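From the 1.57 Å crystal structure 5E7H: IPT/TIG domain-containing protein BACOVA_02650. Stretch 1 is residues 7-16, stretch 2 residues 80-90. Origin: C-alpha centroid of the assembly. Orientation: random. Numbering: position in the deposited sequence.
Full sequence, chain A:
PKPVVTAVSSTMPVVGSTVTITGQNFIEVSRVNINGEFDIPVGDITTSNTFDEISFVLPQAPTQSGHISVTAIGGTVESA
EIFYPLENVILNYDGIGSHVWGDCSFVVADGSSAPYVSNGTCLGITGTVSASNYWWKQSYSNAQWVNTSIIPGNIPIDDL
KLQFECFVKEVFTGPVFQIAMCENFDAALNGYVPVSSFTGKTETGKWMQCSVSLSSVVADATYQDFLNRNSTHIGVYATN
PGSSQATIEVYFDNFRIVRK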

# COMPACT_ATOMS: atom_id res chain seq x y z
N ALA A 7 5.02 -4.51 -14.54
CA ALA A 7 4.73 -4.14 -13.16
C ALA A 7 4.31 -2.68 -13.05
O ALA A 7 4.69 -1.85 -13.88
CB ALA A 7 5.92 -4.40 -12.29
N VAL A 8 3.50 -2.38 -12.04
CA VAL A 8 3.12 -1.02 -11.69
C VAL A 8 3.51 -0.79 -10.24
O VAL A 8 3.36 -1.68 -9.40
CB VAL A 8 1.61 -0.78 -11.89
CG1 VAL A 8 1.25 0.66 -11.60
CG2 VAL A 8 1.21 -1.12 -13.33
N SER A 9 4.04 0.40 -9.94
CA SER A 9 4.61 0.67 -8.63
C SER A 9 3.62 0.51 -7.48
O SER A 9 3.99 0.08 -6.36
CB SER A 9 5.21 2.08 -8.62
OG SER A 9 4.24 3.05 -9.00
N SER A 10 2.35 0.83 -7.71
CA SER A 10 1.32 0.68 -6.69
C SER A 10 -0.05 0.56 -7.33
O SER A 10 -0.26 1.06 -8.43
CB SER A 10 1.34 1.87 -5.74
OG SER A 10 0.28 1.79 -4.81
N THR A 11 -0.97 -0.13 -6.65
CA THR A 11 -2.38 -0.14 -7.06
C THR A 11 -3.14 1.07 -6.52
O THR A 11 -4.26 1.32 -6.94
CB THR A 11 -3.09 -1.43 -6.59
OG1 THR A 11 -3.08 -1.49 -5.17
CG2 THR A 11 -2.43 -2.68 -7.16
N MET A 12 -2.56 1.83 -5.59
CA MET A 12 -3.27 2.98 -5.02
C MET A 12 -2.27 4.05 -4.63
O MET A 12 -2.17 4.44 -3.46
CB MET A 12 -4.14 2.57 -3.84
CG MET A 12 -5.19 3.63 -3.50
SD MET A 12 -6.47 3.04 -2.35
CE MET A 12 -7.46 2.10 -3.48
N PRO A 13 -1.53 4.55 -5.62
CA PRO A 13 -0.56 5.61 -5.33
C PRO A 13 -1.24 6.86 -4.83
O PRO A 13 -2.31 7.23 -5.29
CB PRO A 13 0.13 5.84 -6.68
CG PRO A 13 -0.82 5.32 -7.70
CD PRO A 13 -1.58 4.20 -7.04
N VAL A 14 -0.59 7.51 -3.87
CA VAL A 14 -1.09 8.78 -3.34
C VAL A 14 -1.14 9.85 -4.43
O VAL A 14 -0.23 9.98 -5.26
CB VAL A 14 -0.19 9.23 -2.15
CG1 VAL A 14 -0.59 10.62 -1.64
CG2 VAL A 14 -0.27 8.22 -1.02
N VAL A 15 -2.21 10.65 -4.43
CA VAL A 15 -2.30 11.75 -5.37
C VAL A 15 -1.13 12.74 -5.14
O VAL A 15 -0.87 13.16 -4.01
CB VAL A 15 -3.63 12.51 -5.24
CG1 VAL A 15 -3.70 13.66 -6.17
CG2 VAL A 15 -4.80 11.55 -5.49
N GLY A 16 -0.41 13.06 -6.20
CA GLY A 16 0.74 13.94 -6.10
C GLY A 16 2.05 13.19 -6.00
O GLY A 16 3.10 13.81 -5.93
N ALA A 80 -2.76 -5.33 -15.91
CA ALA A 80 -3.58 -6.46 -15.50
C ALA A 80 -4.22 -6.26 -14.12
O ALA A 80 -5.39 -6.60 -13.92
CB ALA A 80 -2.75 -7.74 -15.51
N GLU A 81 -3.44 -5.73 -13.17
CA GLU A 81 -3.94 -5.39 -11.85
C GLU A 81 -5.04 -4.35 -11.91
O GLU A 81 -4.98 -3.43 -12.72
CB GLU A 81 -2.83 -4.80 -10.96
CG GLU A 81 -1.67 -5.68 -10.64
CD GLU A 81 -0.68 -4.97 -9.73
OE1 GLU A 81 -0.48 -3.74 -9.90
OE2 GLU A 81 -0.13 -5.63 -8.84
N ILE A 82 -6.01 -4.45 -11.01
CA ILE A 82 -6.99 -3.39 -10.86
C ILE A 82 -6.33 -2.21 -10.16
O ILE A 82 -5.79 -2.35 -9.05
CB ILE A 82 -8.23 -3.87 -10.10
CG1 ILE A 82 -8.95 -4.91 -10.96
CG2 ILE A 82 -9.15 -2.71 -9.77
CD1 ILE A 82 -10.19 -5.52 -10.33
N PHE A 83 -6.36 -1.06 -10.84
CA PHE A 83 -5.83 0.21 -10.34
C PHE A 83 -6.90 0.95 -9.53
O PHE A 83 -8.05 1.03 -9.95
CB PHE A 83 -5.35 1.08 -11.52
CG PHE A 83 -4.51 2.26 -11.10
CD1 PHE A 83 -3.26 2.06 -10.55
CD2 PHE A 83 -4.98 3.55 -11.27
CE1 PHE A 83 -2.48 3.16 -10.15
CE2 PHE A 83 -4.22 4.64 -10.89
CZ PHE A 83 -2.98 4.44 -10.33
N TYR A 84 -6.50 1.47 -8.36
CA TYR A 84 -7.40 2.13 -7.40
C TYR A 84 -8.57 1.21 -7.04
O TYR A 84 -9.75 1.52 -7.28
CB TYR A 84 -7.86 3.52 -7.90
CG TYR A 84 -7.08 4.64 -7.21
CD1 TYR A 84 -7.69 5.46 -6.27
CD2 TYR A 84 -5.72 4.83 -7.45
CE1 TYR A 84 -6.98 6.46 -5.62
CE2 TYR A 84 -5.02 5.84 -6.82
CZ TYR A 84 -5.65 6.64 -5.90
OH TYR A 84 -4.94 7.62 -5.23
N PRO A 85 -8.23 0.05 -6.45
CA PRO A 85 -9.26 -0.91 -6.01
C PRO A 85 -9.94 -0.42 -4.74
O PRO A 85 -9.74 -0.95 -3.65
CB PRO A 85 -8.46 -2.19 -5.78
CG PRO A 85 -7.15 -1.71 -5.32
CD PRO A 85 -6.88 -0.47 -6.17
N LEU A 86 -10.75 0.62 -4.90
CA LEU A 86 -11.38 1.29 -3.76
C LEU A 86 -12.22 0.32 -2.91
O LEU A 86 -12.27 0.46 -1.69
CB LEU A 86 -12.24 2.45 -4.26
CG LEU A 86 -11.38 3.57 -4.85
CD1 LEU A 86 -12.26 4.41 -5.78
CD2 LEU A 86 -10.73 4.42 -3.76
N GLU A 87 -12.79 -0.69 -3.57
CA GLU A 87 -13.70 -1.61 -2.92
C GLU A 87 -12.98 -2.64 -2.05
O GLU A 87 -13.61 -3.37 -1.29
CB GLU A 87 -14.53 -2.34 -4.00
CG GLU A 87 -15.15 -1.42 -5.10
CD GLU A 87 -14.26 -1.18 -6.32
OE1 GLU A 87 -13.04 -1.39 -6.24
OE2 GLU A 87 -14.79 -0.77 -7.38
N ASN A 88 -11.66 -2.72 -2.20
CA ASN A 88 -10.81 -3.64 -1.46
C ASN A 88 -10.16 -3.00 -0.22
O ASN A 88 -9.49 -3.69 0.55
CB ASN A 88 -9.68 -4.17 -2.37
CG ASN A 88 -10.18 -5.05 -3.48
OD1 ASN A 88 -10.58 -4.55 -4.53
ND2 ASN A 88 -10.15 -6.36 -3.28
N VAL A 89 -10.34 -1.70 -0.03
CA VAL A 89 -9.78 -1.00 1.12
C VAL A 89 -10.54 -1.43 2.37
O VAL A 89 -11.77 -1.42 2.38
CB VAL A 89 -9.83 0.52 0.93
CG1 VAL A 89 -9.37 1.28 2.17
CG2 VAL A 89 -8.96 0.91 -0.27
N ILE A 90 -9.78 -1.79 3.41
CA ILE A 90 -10.35 -2.23 4.67
C ILE A 90 -10.14 -1.20 5.80
O ILE A 90 -10.80 -1.27 6.82
CB ILE A 90 -9.76 -3.60 5.10
CG1 ILE A 90 -8.25 -3.55 5.29
CG2 ILE A 90 -10.16 -4.67 4.06
CD1 ILE A 90 -7.69 -4.73 6.01
O HOH W 1 1.30 -2.80 -7.90
O HOH W 2 -1.46 -1.03 -10.34

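Two direct hydrogen bonds join the stretches, and Tyr84 is the donor in both. Tyr84 N donates a hydrogen bond to Thr11 O at 2.7 Å, with an N-H...O angle of 151°. Tyr84 OH donates a hydrogen bond to Pro13 O, also at 2.7 Å. One residue is therefore fixed to two carbonyls of the loop from both its main chain and the tip of its side chain. The CA-to-CB bond of Tyr84 points away from stretch 1, yet the end of the ring comes nearer and reaches Pro13.

Two waters extend the polar contact. Water 1 donates to Val8 O and to Glu81 OE1, both at 2.8 Å. Water 2 donates to Ser10 O at 3.1 Å and to Glu81 OE1 at 2.9 Å. A single carboxylate oxygen thus accepts from both waters, which link it to two backbone carbonyls. The same OE1 lies 3.5 Å from Thr11 CG2.

Met12 supplies much of the apolar contact. Its CG sits over one face of the Tyr84 ring, 3.8 Å from the centroid of the ring atoms and 9° off the normal, a CH-pi arrangement. Its SD approaches the same ring obliquely. Beyond the ring, Met12 CE packs among three side chains: it is 3.8 Å from Pro85 CD, 4.0 Å from Leu86 CD2 and 3.7 Å from Val89 CG2.

Pro13 packs against both aromatic residues. Its CD is 3.4 Å from Phe83 CE1 and 3.8 Å from Tyr84 CE2. Ser10 O lies at the edge of the Phe83 ring, 3.5 Å from CE1 of that residue.

Local bonds accompany these contacts. Met12 N donates to Ser10 OG at 2.9 Å within stretch 1. Leu86 N donates to Tyr84 O at 2.7 Å within stretch 2.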